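Local coordinates for protein arginine decarboxylase (Campylobacter jejuni subsp. jejuni, PDB 3NZP) that probably catalyses the pyridoxal-phosphate-dependent decarboxylation of arginine to agmatine, a step in polyamine and spermidine biosynthesis, at residues Ile140-Phe144 / Ala165-Ala170; Gly181-Arg185 / Lys203-Thr207; Leu349-Lys353 / Asp398-Arg402; Gln437-Leu441 / Phe498-Val502. All coordinates share one frame. Residue numbers count along the deposited sequence, not the author numbering.

Interaction 1. Residues Ile140-Phe144 / Ala165-Ala170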
loop_
_atom_site.group_PDB
_atom_site.type_symbol
_atom_site.label_atom_id
_atom_site.label_comp_id
_atom_site.label_asym_id
_atom_site.label_seq_id
_atom_site.Cartn_x
_atom_site.Cartn_y
_atom_site.Cartn_z
ATOM N N ILE B 140 1.654 6.799 -28.159
ATOM C CA ILE B 140 2.037 7.935 -28.982
ATOM C C ILE B 140 0.926 8.249 -29.977
ATOM O O ILE B 140 0.532 9.406 -30.152
ATOM C CB ILE B 140 3.345 7.645 -29.738
ATOM C CG1 ILE B 140 4.443 7.325 -28.720
ATOM C CG2 ILE B 140 3.753 8.834 -30.587
ATOM C CD1 ILE B 140 5.785 7.025 -29.333
ATOM N N ASN B 141 0.403 7.207 -30.613
ATOM C CA ASN B 141 -0.669 7.381 -31.576
ATOM C C ASN B 141 -1.877 8.044 -30.964
ATOM O O ASN B 141 -2.403 9.021 -31.506
ATOM C CB ASN B 141 -1.064 6.049 -32.178
ATOM C CG ASN B 141 -0.365 5.802 -33.473
ATOM O OD1 ASN B 141 -0.536 6.560 -34.423
ATOM N ND2 ASN B 141 0.448 4.749 -33.526
ATOM N N ILE B 142 -2.338 7.530 -29.837
ATOM C CA ILE B 142 -3.492 8.138 -29.211
ATOM C C ILE B 142 -3.184 9.586 -28.826
ATOM O O ILE B 142 -4.074 10.439 -28.829
ATOM C CB ILE B 142 -3.942 7.329 -27.979
ATOM C CG1 ILE B 142 -4.913 8.155 -27.141
ATOM C CG2 ILE B 142 -2.756 6.927 -27.164
ATOM C CD1 ILE B 142 -5.380 7.430 -25.910
ATOM N N GLY B 143 -1.919 9.871 -28.516
ATOM C CA GLY B 143 -1.546 11.237 -28.163
ATOM C C GLY B 143 -1.782 12.118 -29.373
ATOM O O GLY B 143 -2.279 13.245 -29.274
ATOM N N PHE B 144 -1.408 11.567 -30.525
ATOM C CA PHE B 144 -1.575 12.214 -31.818
ATOM C C PHE B 144 -3.047 12.439 -32.093
ATOM O O PHE B 144 -3.446 13.537 -32.494
ATOM C CB PHE B 144 -1.004 11.332 -32.929
ATOM C CG PHE B 144 0.346 11.757 -33.415
ATOM C CD1 PHE B 144 0.470 12.568 -34.539
ATOM C CD2 PHE B 144 1.495 11.356 -32.748
ATOM C CE1 PHE B 144 1.729 12.977 -34.989
ATOM C CE2 PHE B 144 2.752 11.758 -33.188
ATOM C CZ PHE B 144 2.868 12.570 -34.310
ATOM N N ALA B 165 10.311 7.134 -32.231
ATOM C CA ALA B 165 8.970 6.607 -32.429
ATOM C C ALA B 165 8.020 7.713 -32.887
ATOM O O ALA B 165 7.274 7.539 -33.845
ATOM C CB ALA B 165 8.464 5.990 -31.138
ATOM N N ILE B 166 8.049 8.850 -32.198
ATOM C CA ILE B 166 7.187 9.962 -32.562
ATOM C C ILE B 166 7.483 10.415 -33.984
ATOM O O ILE B 166 6.578 10.531 -34.814
ATOM C CB ILE B 166 7.388 11.152 -31.622
ATOM C CG1 ILE B 166 6.955 10.765 -30.215
ATOM C CG2 ILE B 166 6.593 12.353 -32.107
ATOM C CD1 ILE B 166 7.022 11.900 -29.257
ATOM N N ILE B 167 8.757 10.674 -34.260
ATOM C CA ILE B 167 9.194 11.112 -35.584
ATOM C C ILE B 167 8.611 10.202 -36.659
ATOM O O ILE B 167 8.080 10.678 -37.663
ATOM C CB ILE B 167 10.733 11.103 -35.677
ATOM C CG1 ILE B 167 11.296 12.242 -34.825
ATOM C CG2 ILE B 167 11.170 11.233 -37.115
ATOM C CD1 ILE B 167 12.794 12.210 -34.663
ATOM N N ASP B 168 8.707 8.896 -36.441
ATOM C CA ASP B 168 8.176 7.924 -37.381
ATOM C C ASP B 168 6.691 8.051 -37.573
ATOM O O ASP B 168 6.237 8.360 -38.665
ATOM C CB ASP B 168 8.479 6.509 -36.919
ATOM C CG ASP B 168 9.920 6.149 -37.114
ATOM O OD1 ASP B 168 10.720 7.084 -37.366
ATOM O OD2 ASP B 168 10.256 4.941 -37.012
ATOM N N ILE B 169 5.924 7.808 -36.518
ATOM C CA ILE B 169 4.483 7.877 -36.664
ATOM C C ILE B 169 4.024 9.287 -36.995
ATOM O O ILE B 169 2.854 9.510 -37.293
ATOM C CB ILE B 169 3.714 7.396 -35.403
ATOM C CG1 ILE B 169 3.449 8.570 -34.485
ATOM C CG2 ILE B 169 4.492 6.329 -34.650
ATOM C CD1 ILE B 169 2.362 8.268 -33.513
ATOM N N ALA B 170 4.943 10.240 -36.949
ATOM C CA ALA B 170 4.596 11.622 -37.254
ATOM C C ALA B 170 4.253 11.745 -38.728
ATOM O O ALA B 170 3.237 12.347 -39.108
ATOM C CB ALA B 170 5.763 12.532 -36.915
#
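Ile169 pushes its CD1 methyl into the space between Ile140 and Phe144, 3.3 Å from Ile140 CG2 and likewise 3.3 Å from Phe144 CD2. This is the packing of two successive outer helices of a TIM barrel, the alpha/beta barrel that forms the pyridoxal-binding domain of this decarboxylase family. Helix 137-148 and helix 160-170 are joined through barrel strand 152-157, so both run back along the outside of the barrel in the same general sense; their local axes come within 10.5 Å and cross at -54°. Ile140 and Phe144 sit one turn apart, as the Phe144 N to Ile140 O bond of 2.9 Å confirms, and both start their side chains toward the partner helix. Ile166 and Ile169 answer from the other side, spaced so that they too share a face. Ile140 CG2 also lies 3.8 Å from Ile166 CG1, while Ile140 CD1 reaches Ala165 CB at 3.4 Å. Beneath the pair, Leu155 of strand 152-157 touches both Ile140 and Ile166, which closes the layer between helices and barrel wall. No hydrogen bond crosses between the segments, so the join rests on apolar packing. Ile142, on the far face of its helix, packs instead on helix 113-122 and on Phe599 of the second subunit. At the C-terminal end of the contact the Phe144 ring spans the last turn of helix 160-170, with CE2 4.0 Å from Ile166 CG2 and CZ 3.5 Å from Ala170 CA.

Interaction 2. Residues Gly181-Arg185 / Lys203-Thr207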
loop_
_atom_site.group_PDB
_atom_site.type_symbol
_atom_site.label_atom_id
_atom_site.label_comp_id
_atom_site.label_asym_id
_atom_site.label_seq_id
_atom_site.Cartn_x
_atom_site.Cartn_y
_atom_site.Cartn_z
ATOM N N GLY B 181 7.893 17.410 -25.733
ATOM C CA GLY B 181 8.535 17.922 -24.532
ATOM C C GLY B 181 9.741 17.060 -24.210
ATOM O O GLY B 181 9.720 15.856 -24.473
ATOM N N LEU B 182 10.803 17.646 -23.663
ATOM C CA LEU B 182 11.984 16.843 -23.324
ATOM C C LEU B 182 12.236 16.841 -21.821
ATOM O O LEU B 182 12.402 17.897 -21.219
ATOM C CB LEU B 182 13.234 17.367 -24.049
ATOM C CG LEU B 182 13.232 17.328 -25.579
ATOM C CD1 LEU B 182 14.592 17.754 -26.088
ATOM C CD2 LEU B 182 12.913 15.925 -26.063
ATOM N N ARG B 183 12.246 15.659 -21.216
ATOM C CA ARG B 183 12.484 15.555 -19.783
ATOM C C ARG B 183 13.986 15.589 -19.547
ATOM O O ARG B 183 14.712 14.688 -19.969
ATOM C CB ARG B 183 11.915 14.245 -19.230
ATOM C CG ARG B 183 12.031 14.129 -17.732
ATOM C CD ARG B 183 11.560 12.792 -17.238
ATOM N NE ARG B 183 11.611 12.718 -15.781
ATOM C CZ ARG B 183 11.420 11.609 -15.069
ATOM N NH1 ARG B 183 11.493 11.665 -13.743
ATOM N NH2 ARG B 183 11.163 10.448 -15.668
ATOM N N VAL B 184 14.460 16.620 -18.865
ATOM C CA VAL B 184 15.885 16.723 -18.624
ATOM C C VAL B 184 16.351 15.964 -17.387
ATOM O O VAL B 184 15.667 15.929 -16.371
ATOM C CB VAL B 184 16.304 18.192 -18.507
ATOM C CG1 VAL B 184 15.929 18.930 -19.795
ATOM C CG2 VAL B 184 15.637 18.828 -17.309
ATOM N N ARG B 185 17.520 15.345 -17.494
ATOM C CA ARG B 185 18.116 14.605 -16.398
ATOM C C ARG B 185 18.873 15.649 -15.581
ATOM O O ARG B 185 19.801 16.263 -16.093
ATOM C CB ARG B 185 19.090 13.571 -16.962
ATOM C CG ARG B 185 19.829 12.741 -15.939
ATOM C CD ARG B 185 18.968 11.592 -15.454
ATOM N NE ARG B 185 18.706 10.593 -16.496
ATOM C CZ ARG B 185 19.605 9.723 -16.951
ATOM N NH1 ARG B 185 19.265 8.854 -17.900
ATOM N NH2 ARG B 185 20.840 9.721 -16.456
ATOM N N LYS B 203 15.991 9.327 -11.558
ATOM C CA LYS B 203 17.181 9.024 -12.349
ATOM C C LYS B 203 16.859 8.806 -13.837
ATOM O O LYS B 203 17.613 8.149 -14.558
ATOM C CB LYS B 203 17.881 7.790 -11.771
ATOM C CG LYS B 203 16.971 6.572 -11.643
ATOM C CD LYS B 203 17.641 5.434 -10.875
ATOM C CE LYS B 203 17.905 5.807 -9.422
ATOM N NZ LYS B 203 18.577 4.704 -8.684
ATOM N N PHE B 204 15.742 9.375 -14.287
ATOM C CA PHE B 204 15.291 9.270 -15.678
ATOM C C PHE B 204 15.400 10.627 -16.361
ATOM O O PHE B 204 15.503 11.651 -15.692
ATOM C CB PHE B 204 13.843 8.814 -15.710
ATOM C CG PHE B 204 13.610 7.536 -14.992
ATOM C CD1 PHE B 204 13.848 6.329 -15.624
ATOM C CD2 PHE B 204 13.162 7.536 -13.672
ATOM C CE1 PHE B 204 13.642 5.134 -14.962
ATOM C CE2 PHE B 204 12.952 6.341 -12.995
ATOM C CZ PHE B 204 13.193 5.137 -13.641
ATOM N N GLY B 205 15.354 10.635 -17.688
ATOM C CA GLY B 205 15.472 11.884 -18.415
ATOM C C GLY B 205 16.613 11.793 -19.410
ATOM O O GLY B 205 17.330 10.794 -19.450
ATOM N N LEU B 206 16.786 12.831 -20.218
ATOM C CA LEU B 206 17.839 12.827 -21.214
ATOM C C LEU B 206 19.101 13.498 -20.694
ATOM O O LEU B 206 19.031 14.544 -20.063
ATOM C CB LEU B 206 17.360 13.540 -22.474
ATOM C CG LEU B 206 16.108 13.000 -23.146
ATOM C CD1 LEU B 206 15.782 13.882 -24.335
ATOM C CD2 LEU B 206 16.316 11.571 -23.595
ATOM N N THR B 207 20.252 12.891 -20.960
ATOM C CA THR B 207 21.516 13.462 -20.522
ATOM C C THR B 207 21.830 14.672 -21.394
ATOM O O THR B 207 21.161 14.906 -22.397
ATOM C CB THR B 207 22.654 12.457 -20.658
ATOM O OG1 THR B 207 23.009 12.317 -22.041
ATOM C CG2 THR B 207 22.216 11.114 -20.120
#
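Arg185, Arg183 and Leu206 give up most of the surface buried here. The backbones meet in a single bridge between Val184 and Leu206: Leu206 N donates to Arg183 O at 2.8 Å, and Arg185 N donates to Leu206 O at 3.1 Å. Arg185 then folds its side chain back over the 203-207 segment, and its guanidinium makes two weak hydrogen bonds to one carbonyl, from NH1 to Gly205 O at 3.1 Å and from NE to Gly205 O at 3.3 Å. Gly205 fits this tight crossing because a CB would collide with Arg185 N, and its positive phi is itself suited to glycine. Arg183 is fully extended and points its NH2 to 3.1 Å from Phe204 CB, while that same NH2 forms a salt bridge with Glu158. Its side chain lies about 6 Å from the bound PLP and about 4 Å from the side chain of His233, a cofactor-binding residue, so the contact borders the active site. Leu206 CD1 meets Leu182 CD2 at 3.9 Å. Phe204 faces the dimer interface, where its ring meets Trp479 of the second subunit. Within the barrel, strand 179-183 runs between strands 152-157 and 227-231, and Thr207 is the N-cap of helix 208-220, its OG1 hydrogen-bonded to Glu210 N; Leu211 of that helix packs on Leu182, Val184 and Leu206.

Interaction 3. Residues Leu349-Lys353 / Asp398-Arg402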
loop_
_atom_site.group_PDB
_atom_site.type_symbol
_atom_site.label_atom_id
_atom_site.label_comp_id
_atom_site.label_asym_id
_atom_site.label_seq_id
_atom_site.Cartn_x
_atom_site.Cartn_y
_atom_site.Cartn_z
ATOM N N LEU B 349 -8.406 -7.182 42.685
ATOM C CA LEU B 349 -7.392 -7.988 43.342
ATOM C C LEU B 349 -7.942 -9.269 43.951
ATOM O O LEU B 349 -8.768 -9.234 44.856
ATOM C CB LEU B 349 -6.679 -7.164 44.420
ATOM C CG LEU B 349 -5.773 -6.034 43.925
ATOM C CD1 LEU B 349 -5.254 -5.243 45.114
ATOM C CD2 LEU B 349 -4.615 -6.615 43.116
ATOM N N ILE B 350 -7.475 -10.400 43.436
ATOM C CA ILE B 350 -7.890 -11.707 43.927
ATOM C C ILE B 350 -7.199 -11.922 45.274
ATOM O O ILE B 350 -6.101 -12.483 45.333
ATOM C CB ILE B 350 -7.432 -12.863 42.982
ATOM C CG1 ILE B 350 -7.687 -12.522 41.500
ATOM C CG2 ILE B 350 -8.128 -14.150 43.389
ATOM C CD1 ILE B 350 -9.138 -12.316 41.119
ATOM N N LEU B 351 -7.836 -11.465 46.349
ATOM C CA LEU B 351 -7.298 -11.603 47.704
ATOM C C LEU B 351 -6.898 -13.051 47.968
ATOM O O LEU B 351 -7.724 -13.880 48.364
ATOM C CB LEU B 351 -8.347 -11.152 48.735
ATOM C CG LEU B 351 -8.994 -9.778 48.493
ATOM C CD1 LEU B 351 -10.331 -9.950 47.752
ATOM C CD2 LEU B 351 -9.212 -9.069 49.820
ATOM N N LYS B 352 -5.625 -13.351 47.738
ATOM C CA LYS B 352 -5.106 -14.702 47.944
ATOM C C LYS B 352 -4.874 -14.893 49.438
ATOM O O LYS B 352 -4.819 -13.921 50.194
ATOM C CB LYS B 352 -3.779 -14.876 47.183
ATOM C CG LYS B 352 -3.419 -16.308 46.775
ATOM C CD LYS B 352 -3.760 -16.552 45.303
ATOM C CE LYS B 352 -3.203 -17.873 44.794
ATOM N NZ LYS B 352 -1.719 -17.948 44.910
ATOM N N LYS B 353 -4.741 -16.148 49.855
ATOM C CA LYS B 353 -4.512 -16.484 51.262
ATOM C C LYS B 353 -3.011 -16.605 51.531
ATOM O O LYS B 353 -2.487 -16.049 52.498
ATOM C CB LYS B 353 -5.239 -17.802 51.592
ATOM C CG LYS B 353 -5.146 -18.886 50.494
ATOM C CD LYS B 353 -6.463 -19.657 50.329
ATOM C CE LYS B 353 -7.611 -18.739 49.900
ATOM N NZ LYS B 353 -7.332 -18.016 48.623
ATOM N N ASP B 398 0.501 -18.887 39.647
ATOM C CA ASP B 398 -0.746 -19.096 38.940
ATOM C C ASP B 398 -1.203 -17.811 38.240
ATOM O O ASP B 398 -0.637 -16.740 38.467
ATOM C CB ASP B 398 -1.845 -19.584 39.899
ATOM C CG ASP B 398 -2.125 -18.600 41.019
ATOM O OD1 ASP B 398 -2.263 -17.383 40.734
ATOM O OD2 ASP B 398 -2.224 -19.040 42.182
ATOM N N LEU B 399 -2.232 -17.930 37.398
ATOM C CA LEU B 399 -2.766 -16.801 36.655
ATOM C C LEU B 399 -3.350 -15.722 37.570
ATOM O O LEU B 399 -3.427 -14.548 37.191
ATOM C CB LEU B 399 -3.820 -17.292 35.654
ATOM C CG LEU B 399 -4.424 -16.303 34.633
ATOM C CD1 LEU B 399 -3.326 -15.812 33.691
ATOM C CD2 LEU B 399 -5.561 -16.976 33.852
ATOM N N GLN B 400 -3.770 -16.102 38.774
ATOM C CA GLN B 400 -4.323 -15.106 39.690
ATOM C C GLN B 400 -3.169 -14.215 40.121
ATOM O O GLN B 400 -3.308 -12.988 40.192
ATOM C CB GLN B 400 -4.943 -15.752 40.933
ATOM C CG GLN B 400 -5.981 -16.835 40.687
ATOM C CD GLN B 400 -5.471 -18.223 41.072
ATOM O OE1 GLN B 400 -4.871 -18.934 40.251
ATOM N NE2 GLN B 400 -5.694 -18.607 42.332
ATOM N N ASP B 401 -2.029 -14.845 40.402
ATOM C CA ASP B 401 -0.833 -14.126 40.825
ATOM C C ASP B 401 -0.409 -13.105 39.774
ATOM O O ASP B 401 -0.186 -11.925 40.076
ATOM C CB ASP B 401 0.330 -15.099 41.079
ATOM C CG ASP B 401 0.066 -16.052 42.236
ATOM O OD1 ASP B 401 -0.646 -15.668 43.199
ATOM O OD2 ASP B 401 0.586 -17.184 42.186
ATOM N N ARG B 402 -0.289 -13.576 38.537
ATOM C CA ARG B 402 0.088 -12.715 37.438
ATOM C C ARG B 402 -0.877 -11.541 37.399
ATOM O O ARG B 402 -0.465 -10.388 37.234
ATOM C CB ARG B 402 0.035 -13.498 36.135
ATOM C CG ARG B 402 0.304 -12.671 34.914
ATOM C CD ARG B 402 0.496 -13.552 33.704
ATOM N NE ARG B 402 0.559 -12.778 32.472
ATOM C CZ ARG B 402 0.652 -13.325 31.266
ATOM N NH1 ARG B 402 0.692 -14.643 31.135
ATOM N NH2 ARG B 402 0.708 -12.560 30.189
#
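A surface salt-bridge network ties the loop that follows strand 330-341 to the N-terminal end of helix 399-420, in the helical bundle that the SpeA family carries. Its hub is Lys352, whose NZ lies 3.0 Å from Asp401 OD1 and 3.0 Å from Asp398 OD2; both are salt bridges, the second a weak hydrogen bond. The two acids are held in place by a capping box. Asp398, the N-cap residue, accepts from Asp401 N through OD1 at 2.6 Å, and Asp401 OD2 returns the favour by accepting from Asp398 N at 3.1 Å. Each carboxylate thus uses one oxygen for the helix end and the other for the lysine, so the ammonium meets two carboxylates that the capping box holds side by side. Ile350, the centre of an inverse gamma turn, bends the loop back and directs its side chain at the helix; its backbone N also bonds to Asn404 OD1 one turn further along. The same helix end is close to the second subunit, where Arg402 forms a salt bridge with Glu250 and Asp398 and Gln400 pack on Glu257. Between the ionic pairs and the turn lies Gln400: its CB is 4.3 Å from Ile350 CG1, and its NE2 is 3.6 Å from Lys352 CE.

Interaction 4. Residues Gln437-Leu441 / Phe498-Val502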
loop_
_atom_site.group_PDB
_atom_site.type_symbol
_atom_site.label_atom_id
_atom_site.label_comp_id
_atom_site.label_asym_id
_atom_site.label_seq_id
_atom_site.Cartn_x
_atom_site.Cartn_y
_atom_site.Cartn_z
ATOM N N GLN B 437 -3.980 6.563 27.933
ATOM C CA GLN B 437 -5.224 6.673 28.683
ATOM C C GLN B 437 -6.251 5.682 28.146
ATOM O O GLN B 437 -6.749 4.829 28.884
ATOM C CB GLN B 437 -5.789 8.101 28.574
ATOM C CG GLN B 437 -5.127 9.143 29.474
ATOM C CD GLN B 437 -5.448 8.929 30.934
ATOM O OE1 GLN B 437 -5.258 7.830 31.475
ATOM N NE2 GLN B 437 -5.936 9.980 31.590
ATOM N N GLU B 438 -6.560 5.809 26.856
ATOM C CA GLU B 438 -7.533 4.947 26.189
ATOM C C GLU B 438 -7.235 4.768 24.703
ATOM O O GLU B 438 -6.634 5.630 24.065
ATOM C CB GLU B 438 -8.945 5.518 26.350
ATOM C CG GLU B 438 -9.396 5.646 27.786
ATOM C CD GLU B 438 -10.808 6.155 27.901
ATOM O OE1 GLU B 438 -11.097 7.219 27.317
ATOM O OE2 GLU B 438 -11.626 5.494 28.576
ATOM N N ARG B 439 -7.673 3.634 24.165
ATOM C CA ARG B 439 -7.487 3.302 22.758
ATOM C C ARG B 439 -8.852 3.379 22.094
ATOM O O ARG B 439 -9.721 2.558 22.385
ATOM C CB ARG B 439 -6.932 1.890 22.619
ATOM C CG ARG B 439 -5.468 1.774 22.979
ATOM C CD ARG B 439 -5.205 0.960 24.234
ATOM N NE ARG B 439 -4.235 -0.106 23.959
ATOM C CZ ARG B 439 -3.405 -0.640 24.855
ATOM N NH1 ARG B 439 -3.407 -0.213 26.113
ATOM N NH2 ARG B 439 -2.578 -1.615 24.488
ATOM N N TYR B 440 -9.040 4.368 21.217
ATOM C CA TYR B 440 -10.315 4.556 20.520
ATOM C C TYR B 440 -10.385 3.741 19.239
ATOM O O TYR B 440 -9.588 3.930 18.326
ATOM C CB TYR B 440 -10.544 6.029 20.185
ATOM C CG TYR B 440 -10.632 6.948 21.386
ATOM C CD1 TYR B 440 -9.537 7.130 22.234
ATOM C CD2 TYR B 440 -11.806 7.651 21.665
ATOM C CE1 TYR B 440 -9.607 7.989 23.329
ATOM C CE2 TYR B 440 -11.888 8.512 22.755
ATOM C CZ TYR B 440 -10.784 8.675 23.580
ATOM O OH TYR B 440 -10.852 9.536 24.653
ATOM N N LEU B 441 -11.357 2.837 19.185
ATOM C CA LEU B 441 -11.569 1.978 18.033
ATOM C C LEU B 441 -12.452 2.718 17.032
ATOM O O LEU B 441 -13.636 2.936 17.292
ATOM C CB LEU B 441 -12.251 0.697 18.489
ATOM C CG LEU B 441 -12.527 -0.335 17.400
ATOM C CD1 LEU B 441 -11.214 -0.955 16.964
ATOM C CD2 LEU B 441 -13.480 -1.398 17.925
ATOM N N PHE B 498 -4.875 13.805 22.269
ATOM C CA PHE B 498 -5.832 13.774 23.377
ATOM C C PHE B 498 -7.266 13.892 22.889
ATOM O O PHE B 498 -7.599 14.834 22.164
ATOM C CB PHE B 498 -5.556 14.904 24.378
ATOM C CG PHE B 498 -4.298 14.712 25.160
ATOM C CD1 PHE B 498 -3.080 15.142 24.653
ATOM C CD2 PHE B 498 -4.320 14.023 26.369
ATOM C CE1 PHE B 498 -1.894 14.885 25.334
ATOM C CE2 PHE B 498 -3.141 13.761 27.061
ATOM C CZ PHE B 498 -1.923 14.190 26.541
ATOM N N LEU B 499 -8.103 12.934 23.290
ATOM C CA LEU B 499 -9.520 12.911 22.913
ATOM C C LEU B 499 -10.404 12.981 24.144
ATOM O O LEU B 499 -9.997 12.574 25.230
ATOM C CB LEU B 499 -9.852 11.635 22.147
ATOM C CG LEU B 499 -9.130 11.519 20.814
ATOM C CD1 LEU B 499 -9.319 10.129 20.262
ATOM C CD2 LEU B 499 -9.668 12.581 19.862
ATOM N N HIS B 500 -11.622 13.479 23.969
ATOM C CA HIS B 500 -12.544 13.598 25.088
ATOM C C HIS B 500 -13.033 12.238 25.576
ATOM O O HIS B 500 -13.228 11.314 24.789
ATOM C CB HIS B 500 -13.733 14.481 24.696
ATOM C CG HIS B 500 -13.335 15.766 24.036
ATOM N ND1 HIS B 500 -12.918 15.827 22.724
ATOM C CD2 HIS B 500 -13.260 17.031 24.513
ATOM C CE1 HIS B 500 -12.604 17.073 22.420
ATOM N NE2 HIS B 500 -12.802 17.824 23.490
ATOM N N ASP B 501 -13.209 12.118 26.885
ATOM C CA ASP B 501 -13.683 10.875 27.475
ATOM C C ASP B 501 -15.184 10.808 27.253
ATOM O O ASP B 501 -15.953 11.398 28.002
ATOM C CB ASP B 501 -13.387 10.851 28.975
ATOM C CG ASP B 501 -13.767 9.536 29.616
ATOM O OD1 ASP B 501 -13.570 9.392 30.837
ATOM O OD2 ASP B 501 -14.262 8.646 28.892
ATOM N N VAL B 502 -15.603 10.091 26.222
ATOM C CA VAL B 502 -17.020 9.997 25.923
ATOM C C VAL B 502 -17.565 8.591 26.134
ATOM O O VAL B 502 -16.803 7.640 26.291
ATOM C CB VAL B 502 -17.288 10.422 24.470
ATOM C CG1 VAL B 502 -16.911 11.888 24.276
ATOM C CG2 VAL B 502 -16.486 9.540 23.530
#
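The backbones of the two segments stay apart, with nearest CA pairs of 8.6 Å for Glu438 and Asp501 and 8.7 Å for Tyr440 and Leu499, too far for strand pairing. Residues 438-441 are extended, so Glu438 and Tyr440 both start toward the irregular 498-502 segment while Arg439 between them starts away. Side chains must therefore bridge the gap, and Tyr440 does most of it. Its OH donates a hydrogen bond to His500 O at 3.0 Å, with that carbonyl near the plane of the ring, while the ring face receives Leu499: CD1 stands 3.5 Å from the centroid of the Tyr440 ring and 8° off its normal, a clear CH-pi contact. Leu499 CB adds a close apolar approach, 3.4 Å from Tyr440 CZ. At the other end Glu438 OE1 and Asp501 OD2 are like charges only 3.8 Å apart. Arg474 lies near both acids, making a salt bridge with Asp501 OD1 and a long, weak ion pair with Glu438 OE1. Strand 438-442 belongs to a mixed beta sheet, running antiparallel to strand 330-341 and parallel to strand 479-480; Tyr440 also rests on Val336 and Leu339 of strand 330-341, and Leu499 and His500 pack on Pro464 of strand 462-464.

In the fold
Interactions 1 and 2 follow one another in the TIM barrel, since helix 160-170 leads into strand 179-183; their centres are 19 Å apart and their nearest atoms about 7 Å. Interaction 2 is the one beside the cofactor, with the Arg183 side chain about 6 Å from PLP, whereas interaction 1 belongs to the outer helical layer. Interactions 3 and 4 lie on the opposite side of the chain's centre, 30 Å apart between centres, in the helical bundle and the mixed sheet. Interactions 2 and 4 are 50 Å apart within one chain, yet they come together across the dimer: Arg439 packs on Lys203 of the second subunit.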